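Local coordinates for uncharacterized protein (Ruminococcus gnavus, PDB 4HYZ), which is of unknown function but belongs to the DUF3887 family of the NTF2-like clan, whose members fold a curved antiparallel sheet against helices, at residues I26-W35 and L47-L56; N80-I88 and Y99-V110. All coordinates share one frame; numbering follows the deposited sequence.

Contact 1. Residues I26-W35 and L47-L56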
loop_
_atom_site.group_PDB
_atom_site.type_symbol
_atom_site.label_atom_id
_atom_site.label_comp_id
_atom_site.label_asym_id
_atom_site.label_seq_id
_atom_site.Cartn_x
_atom_site.Cartn_y
_atom_site.Cartn_z
ATOM N N ILE A 26 -8.839 15.728 -22.141
ATOM C CA ILE A 26 -9.942 16.710 -22.162
ATOM C C ILE A 26 -9.477 17.970 -21.403
ATOM O O ILE A 26 -9.758 19.069 -21.854
ATOM C CB ILE A 26 -11.278 16.114 -21.621
ATOM C CG1 ILE A 26 -11.866 15.028 -22.594
ATOM C CG2 ILE A 26 -12.315 17.214 -21.379
ATOM C CD1 ILE A 26 -12.705 13.777 -21.757
ATOM N N ALA A 27 -8.752 17.819 -20.271
ATOM C CA ALA A 27 -8.204 18.968 -19.528
ATOM C C ALA A 27 -7.194 19.747 -20.388
ATOM O O ALA A 27 -7.255 20.972 -20.429
ATOM C CB ALA A 27 -7.537 18.505 -18.239
ATOM N N GLN A 28 -6.321 19.033 -21.127
ATOM C CA GLN A 28 -5.328 19.684 -22.002
ATOM C C GLN A 28 -5.956 20.369 -23.224
ATOM O O GLN A 28 -5.303 21.216 -23.825
ATOM C CB GLN A 28 -4.257 18.693 -22.486
ATOM C CG GLN A 28 -3.328 18.185 -21.381
ATOM C CD GLN A 28 -2.530 16.973 -21.808
ATOM O OE1 GLN A 28 -2.760 16.330 -22.859
ATOM N NE2 GLN A 28 -1.581 16.615 -20.989
ATOM N N SER A 29 -7.195 19.999 -23.615
ATOM C CA SER A 29 -7.870 20.559 -24.792
ATOM C C SER A 29 -8.242 22.034 -24.624
ATOM O O SER A 29 -8.505 22.713 -25.622
ATOM C CB SER A 29 -9.122 19.746 -25.108
ATOM O OG SER A 29 -10.150 19.998 -24.165
ATOM N N LYS A 30 -8.261 22.527 -23.364
ATOM C CA LYS A 30 -8.594 23.913 -22.960
ATOM C C LYS A 30 -10.108 24.178 -23.091
ATOM O O LYS A 30 -10.548 25.311 -22.906
ATOM C CB LYS A 30 -7.768 24.994 -23.716
ATOM C CG LYS A 30 -6.253 24.780 -23.651
ATOM C CD LYS A 30 -5.463 25.937 -24.245
ATOM C CE LYS A 30 -4.057 25.481 -24.560
ATOM N NZ LYS A 30 -3.178 26.581 -25.047
ATOM N N ASP A 31 -10.906 23.126 -23.359
ATOM C CA ASP A 31 -12.368 23.218 -23.445
ATOM C C ASP A 31 -12.931 23.018 -22.029
ATOM O O ASP A 31 -13.126 21.880 -21.587
ATOM C CB ASP A 31 -12.923 22.180 -24.445
ATOM C CG ASP A 31 -14.402 22.270 -24.734
ATOM O OD1 ASP A 31 -15.144 22.804 -23.888
ATOM O OD2 ASP A 31 -14.827 21.774 -25.781
ATOM N N TYR A 32 -13.171 24.138 -21.324
ATOM C CA TYR A 32 -13.668 24.161 -19.950
ATOM C C TYR A 32 -14.987 23.378 -19.774
ATOM O O TYR A 32 -15.107 22.603 -18.827
ATOM C CB TYR A 32 -13.849 25.614 -19.454
ATOM C CG TYR A 32 -14.542 25.702 -18.114
ATOM C CD1 TYR A 32 -14.003 25.088 -16.986
ATOM C CD2 TYR A 32 -15.772 26.335 -17.986
ATOM C CE1 TYR A 32 -14.666 25.112 -15.759
ATOM C CE2 TYR A 32 -16.430 26.393 -16.759
ATOM C CZ TYR A 32 -15.884 25.765 -15.651
ATOM O OH TYR A 32 -16.541 25.820 -14.450
ATOM N N GLU A 33 -15.971 23.608 -20.660
ATOM C CA GLU A 33 -17.273 22.960 -20.569
ATOM C C GLU A 33 -17.184 21.435 -20.761
ATOM O O GLU A 33 -17.913 20.724 -20.059
ATOM C CB GLU A 33 -18.296 23.594 -21.545
ATOM C CG GLU A 33 -18.626 25.052 -21.209
ATOM C CD GLU A 33 -19.274 25.374 -19.867
ATOM O OE1 GLU A 33 -19.858 24.461 -19.240
ATOM O OE2 GLU A 33 -19.244 26.560 -19.469
ATOM N N SER A 34 -16.269 20.924 -21.648
ATOM C CA SER A 34 -16.112 19.472 -21.809
ATOM C C SER A 34 -15.479 18.881 -20.567
ATOM O O SER A 34 -15.899 17.817 -20.124
ATOM C CB SER A 34 -15.295 19.118 -23.033
ATOM O OG SER A 34 -16.016 19.509 -24.186
ATOM N N TRP A 35 -14.496 19.601 -19.983
ATOM C CA TRP A 35 -13.795 19.161 -18.785
ATOM C C TRP A 35 -14.762 19.141 -17.621
ATOM O O TRP A 35 -14.856 18.113 -16.952
ATOM C CB TRP A 35 -12.577 20.051 -18.514
ATOM C CG TRP A 35 -11.833 19.714 -17.250
ATOM C CD1 TRP A 35 -10.943 18.696 -17.058
ATOM C CD2 TRP A 35 -11.889 20.437 -16.010
ATOM N NE1 TRP A 35 -10.435 18.747 -15.782
ATOM C CE2 TRP A 35 -10.983 19.818 -15.122
ATOM C CE3 TRP A 35 -12.616 21.557 -15.567
ATOM C CZ2 TRP A 35 -10.780 20.279 -13.816
ATOM C CZ3 TRP A 35 -12.394 22.028 -14.283
ATOM C CH2 TRP A 35 -11.496 21.389 -13.422
ATOM N N LEU A 47 -17.428 23.893 -9.653
ATOM C CA LEU A 47 -16.254 24.253 -10.458
ATOM C C LEU A 47 -16.356 25.662 -11.009
ATOM O O LEU A 47 -17.461 26.156 -11.275
ATOM C CB LEU A 47 -16.068 23.268 -11.637
ATOM C CG LEU A 47 -15.972 21.775 -11.328
ATOM C CD1 LEU A 47 -15.956 20.998 -12.589
ATOM C CD2 LEU A 47 -14.764 21.441 -10.469
ATOM N N THR A 48 -15.188 26.292 -11.230
ATOM C CA THR A 48 -15.107 27.626 -11.830
ATOM C C THR A 48 -14.170 27.619 -13.037
ATOM O O THR A 48 -13.209 26.845 -13.061
ATOM C CB THR A 48 -14.656 28.685 -10.810
ATOM O OG1 THR A 48 -13.301 28.452 -10.436
ATOM C CG2 THR A 48 -15.561 28.752 -9.569
ATOM N N GLU A 49 -14.419 28.515 -14.014
ATOM C CA GLU A 49 -13.550 28.644 -15.180
ATOM C C GLU A 49 -12.219 29.275 -14.766
ATOM O O GLU A 49 -11.179 28.894 -15.295
ATOM C CB GLU A 49 -14.216 29.452 -16.295
ATOM C CG GLU A 49 -13.486 29.296 -17.615
ATOM C CD GLU A 49 -14.225 29.716 -18.866
ATOM O OE1 GLU A 49 -15.376 30.200 -18.762
ATOM O OE2 GLU A 49 -13.650 29.539 -19.963
ATOM N N GLU A 50 -12.249 30.211 -13.795
ATOM C CA GLU A 50 -11.056 30.877 -13.261
ATOM C C GLU A 50 -10.059 29.826 -12.708
ATOM O O GLU A 50 -8.887 29.854 -13.080
ATOM C CB GLU A 50 -11.427 31.919 -12.184
ATOM N N SER A 51 -10.536 28.875 -11.893
ATOM C CA SER A 51 -9.686 27.806 -11.338
ATOM C C SER A 51 -9.093 26.901 -12.455
ATOM O O SER A 51 -7.915 26.524 -12.381
ATOM C CB SER A 51 -10.471 26.964 -10.338
ATOM O OG SER A 51 -9.671 25.946 -9.756
ATOM N N TYR A 52 -9.902 26.581 -13.490
ATOM C CA TYR A 52 -9.473 25.801 -14.655
ATOM C C TYR A 52 -8.421 26.588 -15.467
ATOM O O TYR A 52 -7.433 26.003 -15.901
ATOM C CB TYR A 52 -10.680 25.430 -15.538
ATOM C CG TYR A 52 -10.321 24.655 -16.791
ATOM C CD1 TYR A 52 -9.848 23.346 -16.715
ATOM C CD2 TYR A 52 -10.474 25.224 -18.053
ATOM C CE1 TYR A 52 -9.529 22.624 -17.868
ATOM C CE2 TYR A 52 -10.163 24.508 -19.212
ATOM C CZ TYR A 52 -9.693 23.210 -19.113
ATOM O OH TYR A 52 -9.376 22.504 -20.243
ATOM N N ASP A 53 -8.614 27.906 -15.640
ATOM C CA ASP A 53 -7.669 28.764 -16.375
ATOM C C ASP A 53 -6.325 28.891 -15.628
ATOM O O ASP A 53 -5.288 29.022 -16.277
ATOM C CB ASP A 53 -8.270 30.145 -16.661
ATOM C CG ASP A 53 -9.473 30.125 -17.595
ATOM O OD1 ASP A 53 -9.636 29.128 -18.352
ATOM O OD2 ASP A 53 -10.260 31.093 -17.567
ATOM N N SER A 54 -6.336 28.803 -14.282
ATOM C CA SER A 54 -5.116 28.809 -13.467
ATOM C C SER A 54 -4.325 27.527 -13.754
ATOM O O SER A 54 -3.103 27.574 -13.913
ATOM C CB SER A 54 -5.448 28.928 -11.981
ATOM O OG SER A 54 -6.012 30.197 -11.695
ATOM N N TYR A 55 -5.038 26.397 -13.897
ATOM C CA TYR A 55 -4.429 25.120 -14.262
ATOM C C TYR A 55 -3.813 25.217 -15.691
ATOM O O TYR A 55 -2.696 24.743 -15.910
ATOM C CB TYR A 55 -5.448 23.962 -14.159
ATOM C CG TYR A 55 -5.124 22.798 -15.070
ATOM C CD1 TYR A 55 -4.108 21.897 -14.753
ATOM C CD2 TYR A 55 -5.817 22.609 -16.269
ATOM C CE1 TYR A 55 -3.786 20.840 -15.609
ATOM C CE2 TYR A 55 -5.496 21.561 -17.135
ATOM C CZ TYR A 55 -4.495 20.667 -16.792
ATOM O OH TYR A 55 -4.193 19.633 -17.643
ATOM N N LEU A 56 -4.535 25.840 -16.636
ATOM C CA LEU A 56 -4.074 26.002 -18.019
ATOM C C LEU A 56 -2.796 26.842 -18.078
ATOM O O LEU A 56 -1.907 26.522 -18.865
ATOM C CB LEU A 56 -5.157 26.613 -18.921
ATOM C CG LEU A 56 -6.446 25.785 -19.179
ATOM C CD1 LEU A 56 -7.329 26.508 -20.183
ATOM C CD2 LEU A 56 -6.139 24.355 -19.678
#

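Contact 2. Residues N80-I88 and Y99-V110. With SO4 (sulfate ion), chain D.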
loop_
_atom_site.group_PDB
_atom_site.type_symbol
_atom_site.label_atom_id
_atom_site.label_comp_id
_atom_site.label_asym_id
_atom_site.label_seq_id
_atom_site.Cartn_x
_atom_site.Cartn_y
_atom_site.Cartn_z
ATOM N N ASN A 80 -19.967 6.030 3.390
ATOM C CA ASN A 80 -20.313 4.695 2.876
ATOM C C ASN A 80 -20.324 4.584 1.343
ATOM O O ASN A 80 -20.812 3.574 0.813
ATOM C CB ASN A 80 -21.623 4.191 3.459
ATOM C CG ASN A 80 -21.420 3.667 4.860
ATOM O OD1 ASN A 80 -21.809 4.309 5.849
ATOM N ND2 ASN A 80 -20.719 2.531 4.982
ATOM N N LYS A 81 -19.715 5.572 0.635
ATOM C CA LYS A 81 -19.595 5.547 -0.826
ATOM C C LYS A 81 -18.129 5.294 -1.187
ATOM O O LYS A 81 -17.238 5.700 -0.440
ATOM C CB LYS A 81 -20.142 6.838 -1.464
ATOM C CG LYS A 81 -21.653 6.991 -1.218
ATOM C CD LYS A 81 -22.212 8.264 -1.803
ATOM N N LYS A 82 -17.880 4.601 -2.302
ATOM C CA LYS A 82 -16.528 4.222 -2.739
ATOM C C LYS A 82 -16.008 5.133 -3.833
ATOM O O LYS A 82 -16.737 5.458 -4.774
ATOM C CB LYS A 82 -16.514 2.768 -3.213
ATOM C CG LYS A 82 -16.790 1.766 -2.079
ATOM C CD LYS A 82 -17.045 0.330 -2.564
ATOM C CE LYS A 82 -18.472 0.139 -3.031
ATOM N NZ LYS A 82 -18.623 -1.083 -3.857
ATOM N N TYR A 83 -14.726 5.518 -3.720
ATOM C CA TYR A 83 -14.050 6.410 -4.678
ATOM C C TYR A 83 -12.709 5.805 -5.052
ATOM O O TYR A 83 -11.962 5.379 -4.179
ATOM C CB TYR A 83 -13.879 7.830 -4.089
ATOM C CG TYR A 83 -15.210 8.435 -3.713
ATOM C CD1 TYR A 83 -16.013 9.054 -4.671
ATOM C CD2 TYR A 83 -15.710 8.316 -2.417
ATOM C CE1 TYR A 83 -17.269 9.562 -4.345
ATOM C CE2 TYR A 83 -16.971 8.811 -2.079
ATOM C CZ TYR A 83 -17.749 9.433 -3.048
ATOM O OH TYR A 83 -18.990 9.922 -2.715
ATOM N N GLY A 84 -12.471 5.699 -6.340
ATOM C CA GLY A 84 -11.263 5.105 -6.885
ATOM C C GLY A 84 -10.349 6.199 -7.353
ATOM O O GLY A 84 -10.781 7.096 -8.068
ATOM N N GLY A 85 -9.100 6.151 -6.906
ATOM C CA GLY A 85 -8.121 7.160 -7.269
ATOM C C GLY A 85 -6.930 6.631 -8.038
ATOM O O GLY A 85 -6.574 5.449 -7.943
ATOM N N VAL A 86 -6.299 7.529 -8.797
ATOM C CA VAL A 86 -5.120 7.188 -9.559
ATOM C C VAL A 86 -4.175 8.383 -9.582
ATOM O O VAL A 86 -4.596 9.524 -9.740
ATOM C CB VAL A 86 -5.442 6.637 -10.979
ATOM C CG1 VAL A 86 -6.037 7.706 -11.902
ATOM C CG2 VAL A 86 -4.219 5.990 -11.622
ATOM N N ILE A 87 -2.896 8.101 -9.360
ATOM C CA ILE A 87 -1.799 9.039 -9.516
ATOM C C ILE A 87 -1.112 8.576 -10.796
ATOM O O ILE A 87 -0.626 7.447 -10.860
ATOM C CB ILE A 87 -0.864 9.158 -8.304
ATOM C CG1 ILE A 87 -1.705 9.450 -7.009
ATOM C CG2 ILE A 87 0.173 10.246 -8.608
ATOM C CD1 ILE A 87 -0.921 9.417 -5.721
ATOM N N ILE A 88 -1.218 9.368 -11.852
ATOM C CA ILE A 88 -0.679 8.981 -13.160
ATOM C C ILE A 88 0.379 9.990 -13.588
ATOM O O ILE A 88 0.214 11.197 -13.416
ATOM C CB ILE A 88 -1.807 8.782 -14.227
ATOM C CG1 ILE A 88 -1.253 8.354 -15.626
ATOM C CG2 ILE A 88 -2.750 9.986 -14.307
ATOM C CD1 ILE A 88 -2.350 7.843 -16.621
ATOM N N TYR A 99 -0.408 13.635 -11.981
ATOM C CA TYR A 99 -1.806 14.032 -11.820
ATOM C C TYR A 99 -2.516 13.116 -10.830
ATOM O O TYR A 99 -2.286 11.911 -10.870
ATOM C CB TYR A 99 -2.539 13.967 -13.163
ATOM C CG TYR A 99 -2.347 15.152 -14.079
ATOM C CD1 TYR A 99 -1.184 15.290 -14.838
ATOM C CD2 TYR A 99 -3.393 16.030 -14.332
ATOM C CE1 TYR A 99 -1.053 16.304 -15.789
ATOM C CE2 TYR A 99 -3.268 17.056 -15.267
ATOM C CZ TYR A 99 -2.098 17.186 -15.996
ATOM O OH TYR A 99 -1.977 18.183 -16.926
ATOM N N SER A 100 -3.408 13.666 -9.990
ATOM C CA SER A 100 -4.235 12.887 -9.049
ATOM C C SER A 100 -5.687 13.068 -9.424
ATOM O O SER A 100 -6.193 14.186 -9.364
ATOM C CB SER A 100 -4.014 13.321 -7.602
ATOM O OG SER A 100 -2.652 13.171 -7.275
ATOM N N LEU A 101 -6.333 11.982 -9.824
ATOM C CA LEU A 101 -7.731 11.953 -10.224
ATOM C C LEU A 101 -8.471 10.970 -9.372
ATOM O O LEU A 101 -7.932 9.913 -9.050
ATOM C CB LEU A 101 -7.870 11.553 -11.721
ATOM C CG LEU A 101 -7.700 12.655 -12.769
ATOM C CD1 LEU A 101 -6.277 13.202 -12.798
ATOM C CD2 LEU A 101 -8.014 12.131 -14.150
ATOM N N ALA A 102 -9.712 11.291 -9.027
ATOM C CA ALA A 102 -10.563 10.400 -8.253
ATOM C C ALA A 102 -11.919 10.324 -8.910
ATOM O O ALA A 102 -12.400 11.314 -9.460
ATOM C CB ALA A 102 -10.664 10.865 -6.797
ATOM N N TYR A 103 -12.530 9.149 -8.847
ATOM C CA TYR A 103 -13.801 8.851 -9.484
ATOM C C TYR A 103 -14.803 8.277 -8.533
ATOM O O TYR A 103 -14.444 7.540 -7.606
ATOM C CB TYR A 103 -13.568 7.794 -10.605
ATOM C CG TYR A 103 -12.743 8.323 -11.762
ATOM C CD1 TYR A 103 -13.327 9.094 -12.765
ATOM C CD2 TYR A 103 -11.367 8.080 -11.838
ATOM C CE1 TYR A 103 -12.576 9.579 -13.838
ATOM C CE2 TYR A 103 -10.609 8.545 -12.917
ATOM C CZ TYR A 103 -11.219 9.309 -13.906
ATOM O OH TYR A 103 -10.499 9.829 -14.951
ATOM N N ASP A 104 -16.080 8.498 -8.849
ATOM C CA ASP A 104 -17.134 7.777 -8.160
ATOM C C ASP A 104 -17.334 6.456 -8.953
ATOM O O ASP A 104 -16.672 6.248 -10.000
ATOM C CB ASP A 104 -18.411 8.630 -8.004
ATOM C CG ASP A 104 -19.178 8.990 -9.264
ATOM O OD1 ASP A 104 -18.778 8.541 -10.371
ATOM O OD2 ASP A 104 -20.215 9.643 -9.143
ATOM N N GLU A 105 -18.216 5.564 -8.474
ATOM C CA GLU A 105 -18.413 4.264 -9.126
ATOM C C GLU A 105 -18.961 4.402 -10.560
ATOM O O GLU A 105 -18.741 3.491 -11.365
ATOM C CB GLU A 105 -19.330 3.353 -8.286
ATOM C CG GLU A 105 -18.653 2.816 -7.028
ATOM C CD GLU A 105 -17.811 1.558 -7.160
ATOM O OE1 GLU A 105 -17.614 1.086 -8.302
ATOM O OE2 GLU A 105 -17.300 1.074 -6.121
ATOM N N ASP A 106 -19.654 5.531 -10.878
ATOM C CA ASP A 106 -20.160 5.797 -12.241
ATOM C C ASP A 106 -19.051 6.299 -13.160
ATOM O O ASP A 106 -19.317 6.624 -14.312
ATOM C CB ASP A 106 -21.337 6.783 -12.229
ATOM C CG ASP A 106 -22.608 6.190 -11.653
ATOM O OD1 ASP A 106 -22.657 4.955 -11.462
ATOM O OD2 ASP A 106 -23.557 6.957 -11.398
HETATM N N MSE A 107 -17.807 6.389 -12.646
HETATM C CA MSE A 107 -16.602 6.775 -13.409
HETATM C C MSE A 107 -16.635 8.233 -13.873
HETATM O O MSE A 107 -16.062 8.603 -14.927
HETATM C CB MSE A 107 -16.329 5.793 -14.575
HETATM C CG MSE A 107 -15.795 4.425 -14.062
HETATM SE SE MSE A 107 -14.179 4.579 -12.968
HETATM C CE MSE A 107 -12.974 5.505 -14.186
ATOM N N ASN A 108 -17.219 9.080 -13.011
ATOM C CA ASN A 108 -17.200 10.534 -13.229
ATOM C C ASN A 108 -16.258 11.132 -12.188
ATOM O O ASN A 108 -16.140 10.583 -11.115
ATOM C CB ASN A 108 -18.591 11.103 -13.158
ATOM C CG ASN A 108 -19.457 10.541 -14.254
ATOM O OD1 ASN A 108 -19.073 10.487 -15.419
ATOM N ND2 ASN A 108 -20.656 10.141 -13.918
ATOM N N LEU A 109 -15.564 12.211 -12.507
ATOM C CA LEU A 109 -14.592 12.800 -11.578
ATOM C C LEU A 109 -15.207 13.391 -10.309
ATOM O O LEU A 109 -16.253 14.038 -10.347
ATOM C CB LEU A 109 -13.781 13.906 -12.273
ATOM C CG LEU A 109 -12.854 13.479 -13.414
ATOM C CD1 LEU A 109 -12.461 14.716 -14.264
ATOM C CD2 LEU A 109 -11.607 12.761 -12.876
ATOM N N VAL A 110 -14.501 13.208 -9.182
ATOM C CA VAL A 110 -14.873 13.861 -7.925
ATOM C C VAL A 110 -13.716 14.788 -7.545
ATOM O O VAL A 110 -13.859 15.642 -6.675
ATOM C CB VAL A 110 -15.256 12.897 -6.764
ATOM C CG1 VAL A 110 -16.544 12.139 -7.079
ATOM C CG2 VAL A 110 -14.120 11.934 -6.431
HETATM S S SO4 D . -22.855 10.654 -11.287
HETATM O O1 SO4 D . -23.357 10.644 -9.919
HETATM O O2 SO4 D . -23.572 9.619 -12.041
HETATM O O3 SO4 D . -23.056 12.035 -11.899
HETATM O O4 SO4 D . -21.461 10.301 -11.301
HETATM O O HOH W 1 -19.222 6.111 -5.641
#

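Contact 1. Residues I26-W35 and L47-L56
An aromatic cluster of Y32, W35 and Y52 joins helix 49-60 to the corner where helix 13-28 gives way to helix 32-36. Y52 points across at 26-35, its ring against Y32 and W35 and its OH at A27 O. A chi1 of 178°, which sets CG opposite the backbone N, extends the ring toward W35, where it slides over the six-membered ring as an offset stack, centroids 4.7 Å apart and planes 29° from parallel. The Y32 and Y52 rings meet obliquely, and Y32 CD1 is 3.6 Å from Y52 CB. The Y32 ring also lies against the start of helix 49-60: E49 CA stands over the centre of one face, 3.8 Å from the centroid in a CH-pi contact, and the E49 carboxylate lies nearly parallel to the ring. At its far end Y52 OH donates to A27 O at 2.6 Å, tilted 24° from the carbonyl plane. L56 CG lies over the other face of the Y52 ring, opposite W35, and L56 CD1 rests against K30 CB. A27 CB touches Y55 at CE2 and at the hydroxyl, which probably bonds Y99 of the sheet. D31 and T48 cap the helices that follow them, through S34 N and S51 N. The short Y52 bond thus gives A27 O a side-chain donor and fixes the aromatic interface to the C-terminal part of helix 13-28.

Contact 2. Residues N80-I88 and Y99-V110
The Y83 ring has the carbonyl oxygen Y103 O at its edge, near the ring plane, while V110 and D104 approach it obliquely. Its CE1 touches V110 CG1 at 3.8 Å, the two side chains crossing at about a right angle. The Y103 ring carries the terminal methyl of selenomethionine M107 over the centre of one face, CE standing 3.7 Å above the plane, and G84 O lies at its edge. Y103 OH goes on to D23 of helix 13-28.

From G84-Y103 to I88-Y99 the backbones pair in antiparallel register. G84 with Y103, V86 with L101 and I88 with Y99 are hydrogen-bonded pairs; the V86 N to L101 O bond is 2.9 Å, and its partner from L101 N to V86 O runs almost straight, 172° at the hydrogen. G85 with A102 and I87 with S100 are the non-hydrogen-bonded pairs. V86, I88, Y99, L101 and Y103 share one face, where V86, I88 and Y103 meet helix 13-28; I87, S100 and A102 point to the other, and I87 also packs on I3 of a second subunit.

At the open end K82, bent at chi3 (-81°), brings NZ to E105 OE2 in a weak salt bridge of 3.4 Å, and a water links K82 O to E105 N. Beyond the strand, D104 to M107 form a type I turn closed by M107 N to D104 O, with N108 N also bonding D104 OD1. N108 ND2 donates to sulfate O4 at 2.7 Å, straight on, while D104 and D106 also approach this ion, probably a crystallisation component. The whole is a beta hairpin, strands 81-92 and 95-103, passing through a tight turn to strand 109-113, outermost within this chain, of the curved antiparallel sheet expected of an NTF2-like fold.

How the contacts relate
Contact 1 closes before contact 2 opens, so the two come in series: the helices first, then most of the sheet, which strand 2-4 completes from the N-terminus. Their centres lie about 18 Å apart, on opposite sides of the chain's centre, yet they meet directly through Y55 OH and Y99 OH, 2.7 Å apart and probably hydrogen-bonded. Y92, on the same hairpin as Y99, bonds to both Y99 and Q28, giving a second polar link between helices and sheet. Helix 13-28 serves both, its end belonging to contact 1 and its earlier residues packing on the sheet face of contact 2. W35 meets F112 of strand 109-113 edge-to-face, a further helix-to-sheet link.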